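Side-chain contact in conserved Archaeal protein (Sulfolobus acidocaldarius, PDB 4OPC), which reduces the double bonds of the geranylgeranyl chains of archaeal membrane lipid precursors, using one bound FAD per subunit: residues A[33-38]-A[136-141]. Residues are numbered along the deposited sequence; the frame is centred on the assembly and turned at random.
Sequences LLVDSK and AVLFNR. With FDA (dihydroflavine-adenine dinucleotide), chain B.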
ATOM      1  N   LEU A  33     -22.101   9.464  -0.432  1.00 14.48           N
ATOM      2  CA  LEU A  33     -21.558  10.235   0.676  1.00 13.68           C
ATOM      3  C   LEU A  33     -20.182   9.704   1.029  1.00 13.26           C
ATOM      4  O   LEU A  33     -20.011   8.496   1.211  1.00 13.18           O
ATOM      5  CB  LEU A  33     -22.459  10.111   1.907  1.00 15.17           C
ATOM      6  CG  LEU A  33     -21.955  10.801   3.180  1.00 15.84           C
ATOM      7  CD1 LEU A  33     -21.814  12.308   2.981  1.00 18.30           C
ATOM      8  CD2 LEU A  33     -22.870  10.498   4.357  1.00 16.11           C
ATOM      9  N   LEU A  34     -19.210  10.601   1.133  1.00 12.35           N
ATOM     10  CA  LEU A  34     -17.915  10.226   1.698  1.00 12.15           C
ATOM     11  C   LEU A  34     -17.716  10.984   2.996  1.00 10.63           C
ATOM     12  O   LEU A  34     -18.011  12.177   3.082  1.00 13.18           O
ATOM     13  CB  LEU A  34     -16.777  10.525   0.715  1.00 13.71           C
ATOM     14  CG  LEU A  34     -15.341  10.180   1.117  1.00 11.72           C
ATOM     15  CD1 LEU A  34     -14.530   9.845  -0.127  1.00 13.16           C
ATOM     16  CD2 LEU A  34     -14.663  11.316   1.875  1.00 15.04           C
ATOM     17  N   VAL A  35     -17.208  10.288   4.007  1.00 11.32           N
ATOM     18  CA  VAL A  35     -16.899  10.915   5.284  1.00 13.35           C
ATOM     19  C   VAL A  35     -15.428  10.710   5.629  1.00 10.66           C
ATOM     20  O   VAL A  35     -14.814   9.710   5.232  1.00 11.78           O
ATOM     21  CB  VAL A  35     -17.775  10.359   6.434  1.00 12.56           C
ATOM     22  CG1 VAL A  35     -19.264  10.611   6.143  1.00 14.76           C
ATOM     23  CG2 VAL A  35     -17.510   8.874   6.681  1.00 13.98           C
ATOM     24  N   ASP A  36     -14.856  11.654   6.353  1.00 12.58           N
ATOM     25  CA  ASP A  36     -13.528  11.472   6.910  1.00 12.36           C
ATOM     26  C   ASP A  36     -13.469  12.149   8.270  1.00 12.94           C
ATOM     27  O   ASP A  36     -13.995  13.255   8.447  1.00 13.50           O
ATOM     28  CB  ASP A  36     -12.452  12.041   5.982  1.00 13.48           C
ATOM     29  CG  ASP A  36     -11.073  11.501   6.303  1.00 12.43           C
ATOM     30  OD1 ASP A  36     -10.509  11.891   7.343  1.00 14.06           O
ATOM     31  OD2 ASP A  36     -10.562  10.670   5.516  1.00 12.88           O
ATOM     32  N   SER A  37     -12.825  11.494   9.231  1.00 13.56           N
ATOM     33  CA  SER A  37     -12.672  12.037  10.579  1.00 13.70           C
ATOM     34  C   SER A  37     -11.868  13.334  10.624  1.00 15.21           C
ATOM     35  O   SER A  37     -12.019  14.116  11.554  1.00 16.89           O
ATOM     36  CB  SER A  37     -11.982  11.015  11.480  1.00 16.61           C
ATOM     37  OG  SER A  37     -12.754   9.831  11.589  1.00 18.45           O
ATOM     38  N   LYS A  38     -11.006  13.553   9.639  1.00 14.40           N
ATOM     39  CA  LYS A  38     -10.149  14.740   9.626  1.00 13.90           C
ATOM     40  C   LYS A  38     -10.891  15.965   9.116  1.00 14.58           C
ATOM     41  O   LYS A  38     -11.811  15.845   8.316  1.00 15.59           O
ATOM     42  CB  LYS A  38      -8.941  14.498   8.726  1.00 14.39           C
ATOM     43  CG  LYS A  38      -7.953  13.489   9.284  1.00 14.81           C
ATOM     44  CD  LYS A  38      -6.848  13.174   8.282  1.00 15.04           C
ATOM     45  CE  LYS A  38      -5.874  12.164   8.871  1.00 16.10           C
ATOM     46  NZ  LYS A  38      -4.722  11.933   7.962  1.00 16.20           N
ATOM     47  N   ALA A 136     -24.066   2.895   8.237  1.00 14.59           N
ATOM     48  CA  ALA A 136     -23.246   3.234   9.393  1.00 14.01           C
ATOM     49  C   ALA A 136     -23.921   4.272  10.262  1.00 14.12           C
ATOM     50  O   ALA A 136     -24.712   5.083   9.783  1.00 15.88           O
ATOM     51  CB  ALA A 136     -21.916   3.763   8.943  1.00 13.67           C
ATOM     52  N   VAL A 137     -23.606   4.246  11.552  1.00 13.92           N
ATOM     53  CA  VAL A 137     -23.925   5.367  12.422  1.00 14.86           C
ATOM     54  C   VAL A 137     -22.725   6.297  12.412  1.00 13.57           C
ATOM     55  O   VAL A 137     -21.588   5.852  12.621  1.00 15.82           O
ATOM     56  CB  VAL A 137     -24.234   4.912  13.844  1.00 14.97           C
ATOM     57  CG1 VAL A 137     -24.575   6.107  14.710  1.00 20.04           C
ATOM     58  CG2 VAL A 137     -25.401   3.931  13.836  1.00 18.71           C
ATOM     59  N   LEU A 138     -22.984   7.568  12.113  1.00 15.53           N
ATOM     60  CA  LEU A 138     -21.943   8.572  11.952  1.00 15.05           C
ATOM     61  C   LEU A 138     -22.041   9.611  13.040  1.00 15.83           C
ATOM     62  O   LEU A 138     -23.134   9.982  13.455  1.00 17.25           O
ATOM     63  CB  LEU A 138     -22.114   9.299  10.621  1.00 16.42           C
ATOM     64  CG  LEU A 138     -22.244   8.457   9.350  1.00 17.10           C
ATOM     65  CD1 LEU A 138     -22.446   9.404   8.184  1.00 23.69           C
ATOM     66  CD2 LEU A 138     -21.008   7.598   9.136  1.00 17.19           C
ATOM     67  N   PHE A 139     -20.894  10.110  13.474  1.00 14.70           N
ATOM     68  CA  PHE A 139     -20.874  11.282  14.331  1.00 16.78           C
ATOM     69  C   PHE A 139     -20.177  12.423  13.601  1.00 17.39           C
ATOM     70  O   PHE A 139     -18.969  12.368  13.342  1.00 15.63           O
ATOM     71  CB  PHE A 139     -20.194  10.997  15.671  1.00 19.04           C
ATOM     72  CG  PHE A 139     -20.293  12.135  16.633  1.00 22.40           C
ATOM     73  CD1 PHE A 139     -21.454  12.877  16.713  1.00 29.26           C
ATOM     74  CD2 PHE A 139     -19.226  12.480  17.432  1.00 33.32           C
ATOM     75  CE1 PHE A 139     -21.552  13.939  17.589  1.00 33.80           C
ATOM     76  CE2 PHE A 139     -19.318  13.538  18.303  1.00 32.69           C
ATOM     77  CZ  PHE A 139     -20.480  14.266  18.378  1.00 28.53           C
ATOM     78  N   ASN A 140     -20.965  13.430  13.239  1.00 16.96           N
ATOM     79  CA  ASN A 140     -20.483  14.603  12.532  1.00 16.29           C
ATOM     80  C   ASN A 140     -20.122  15.660  13.564  1.00 15.03           C
ATOM     81  O   ASN A 140     -20.997  16.228  14.204  1.00 16.43           O
ATOM     82  CB  ASN A 140     -21.590  15.104  11.598  1.00 16.17           C
ATOM     83  CG  ASN A 140     -21.171  16.288  10.742  1.00 19.42           C
ATOM     84  OD1 ASN A 140     -20.332  17.098  11.126  1.00 18.69           O
ATOM     85  ND2 ASN A 140     -21.774  16.394   9.564  1.00 21.81           N
ATOM     86  N   ARG A 141     -18.826  15.925  13.716  0.57 17.50           N
ATOM     87  CA  ARG A 141     -18.346  16.878  14.713  0.57 15.76           C
ATOM     88  C   ARG A 141     -18.349  18.335  14.247  0.57 18.09           C
ATOM     89  O   ARG A 141     -18.039  19.238  15.019  0.57 20.44           O
ATOM     90  CB  ARG A 141     -16.956  16.483  15.223  0.57 17.76           C
ATOM     91  CG  ARG A 141     -16.985  15.365  16.241  0.57 21.55           C
ATOM     92  CD  ARG A 141     -15.604  15.087  16.795  0.57 20.09           C
ATOM     93  NE  ARG A 141     -15.661  14.182  17.939  0.57 26.16           N
ATOM     94  CZ  ARG A 141     -15.734  12.859  17.843  0.57 31.23           C
ATOM     95  NH1 ARG A 141     -15.768  12.275  16.649  0.57 20.95           N
ATOM     96  NH2 ARG A 141     -15.777  12.116  18.942  0.57 32.08           N
TER
HETATM   97  PA  FDA B 501      -5.121   6.626   4.570  1.00 11.70           P
HETATM   98  O1A FDA B 501      -4.647   6.224   5.911  1.00 12.00           O
HETATM   99  O2A FDA B 501      -4.261   7.609   3.784  1.00 12.71           O
HETATM  100  O5B FDA B 501      -6.566   7.259   4.702  1.00 11.03           O
HETATM  101  C5B FDA B 501      -7.539   6.687   5.599  1.00 11.04           C
HETATM  102  C4B FDA B 501      -8.522   7.773   5.945  1.00 11.70           C
HETATM  103  O4B FDA B 501      -9.623   7.204   6.683  1.00 11.74           O
HETATM  104  C3B FDA B 501      -7.959   8.908   6.807  1.00 12.68           C
HETATM  105  O3B FDA B 501      -8.084  10.165   6.144  1.00 12.98           O
HETATM  106  C2B FDA B 501      -8.747   8.797   8.126  1.00 12.65           C
HETATM  107  O2B FDA B 501      -8.993  10.060   8.724  1.00 13.64           O
HETATM  108  C1B FDA B 501     -10.036   8.135   7.663  1.00 11.82           C
HETATM  109  N9A FDA B 501     -10.783   7.371   8.654  1.00 11.73           N
HETATM  110  C8A FDA B 501     -10.343   6.287   9.372  1.00 11.96           C
HETATM  111  N7A FDA B 501     -11.263   5.743  10.135  1.00 11.86           N
HETATM  112  C5A FDA B 501     -12.388   6.517   9.893  1.00 11.31           C
HETATM  113  C6A FDA B 501     -13.716   6.428  10.356  1.00 11.73           C
HETATM  114  N6A FDA B 501     -14.161   5.454  11.151  1.00 13.27           N
HETATM  115  N1A FDA B 501     -14.603   7.323   9.879  1.00 11.89           N
HETATM  116  C2A FDA B 501     -14.173   8.278   9.048  1.00 12.57           C
HETATM  117  N3A FDA B 501     -12.960   8.438   8.512  1.00 12.19           N
HETATM  118  C4A FDA B 501     -12.116   7.500   8.958  1.00 11.53           C
HETATM  119  N1  FDA B 501       3.089   4.769  -0.522  1.00 10.95           N
HETATM  120  C2  FDA B 501       3.485   5.241  -1.748  1.00 11.33           C
HETATM  121  O2  FDA B 501       2.843   4.996  -2.765  1.00 11.95           O
HETATM  122  N3  FDA B 501       4.607   6.026  -1.783  1.00 11.51           N
HETATM  123  C4  FDA B 501       5.460   6.309  -0.736  1.00 11.85           C
HETATM  124  O4  FDA B 501       6.354   7.139  -0.886  1.00 12.91           O
HETATM  125  C4X FDA B 501       5.043   5.747   0.489  1.00 11.30           C
HETATM  126  N5  FDA B 501       5.784   5.986   1.609  1.00 11.23           N
HETATM  127  C5X FDA B 501       5.251   5.748   2.859  1.00 10.87           C
HETATM  128  C6  FDA B 501       5.874   6.239   3.997  1.00 11.82           C
HETATM  129  C7  FDA B 501       5.312   6.093   5.256  1.00 11.46           C
HETATM  130  C7M FDA B 501       5.964   6.759   6.439  1.00 12.64           C
HETATM  131  C8  FDA B 501       4.105   5.389   5.393  1.00 11.22           C
HETATM  132  C8M FDA B 501       3.432   5.274   6.741  1.00 13.20           C
HETATM  133  C9  FDA B 501       3.483   4.875   4.253  1.00 10.98           C
HETATM  134  C9A FDA B 501       4.029   5.064   2.989  1.00 10.94           C
HETATM  135  N10 FDA B 501       3.406   4.594   1.811  1.00 10.59           N
HETATM  136  C10 FDA B 501       3.851   5.040   0.585  1.00 11.36           C
HETATM  137  C1' FDA B 501       2.095   3.899   1.853  1.00 10.80           C
HETATM  138  C2' FDA B 501       0.948   4.882   1.555  1.00 11.01           C
HETATM  139  O2' FDA B 501       1.120   6.096   2.293  1.00 11.03           O
HETATM  140  C3' FDA B 501      -0.398   4.265   1.942  1.00 11.05           C
HETATM  141  O3' FDA B 501      -0.453   2.949   1.408  1.00 10.86           O
HETATM  142  C4' FDA B 501      -1.635   5.004   1.413  1.00 11.09           C
HETATM  143  O4' FDA B 501      -1.560   6.406   1.669  1.00 11.32           O
HETATM  144  C5' FDA B 501      -2.906   4.436   2.001  1.00 10.85           C
HETATM  145  O5' FDA B 501      -4.039   5.216   1.569  1.00 10.69           O
HETATM  146  P   FDA B 501      -5.476   4.926   2.187  1.00 10.86           P
HETATM  147  O1P FDA B 501      -6.407   5.863   1.535  1.00 10.79           O
HETATM  148  O2P FDA B 501      -5.811   3.442   2.150  1.00 10.79           O
HETATM  149  O3P FDA B 501      -5.327   5.257   3.745  1.00 10.86           O
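Leu33 meets Leu138 tip to tip: CD2 of Leu33 lies 4.0 Å from CD1 of Leu138. CG of Leu33 stands anti to the backbone N (chi1 176°), which carries CD2 out to the leucine methyl. The side chain also touches Trp118 on the neighbouring strand 116-118. Val35, two residues on, points the same way. Its CG1 reaches the same methyl, with Val35 CG1 and Leu138 CD1 4.0 Å apart, but here the two side chains cross at a slant. One leucine methyl thus serves both residues, and the contact is purely apolar and buried. The backbones stay well apart, the CA atoms of Val35 and Leu138 being 8.7 Å from each other. Leu138 also packs on Ala123, an FAD-binding residue. The contact joins two layers of a Rossmann-type FAD-binding domain. Strand 32-35 belongs to the parallel part of its central sheet, and strand 132-140 to a separate four-stranded sheet packed against it. The other branch of Val35, CG2, comes up at a slant beside the adenine, 4.1 Å from C2A of the cofactor. Asp36 follows just after Val35, where this fold characteristically places an acidic residue to hold the adenosine ribose. Its carboxylate grips both ribose hydroxyls: O2B donates to OD1 of Asp36 at 2.7 Å, and O3B donates to OD2 of Asp36 at 2.6 Å. OD1 of Asp36 also accepts a hydrogen bond from the backbone N of Lys38 at 2.9 Å, through its anti lone pair. This closes an Asx turn and helps fix the carboxylate. OD2 of Asp36 is also hydrogen-bonded by the backbone N of Gly14, in the glycine-rich turn of the GxGxxG type. Ser37 brings its OG to 3.3 Å from C2A of the adenine and hydrogen-bonds to Thr122. Lys38 runs its extended chain past the ribose hydroxyls to a salt bridge with Asp45.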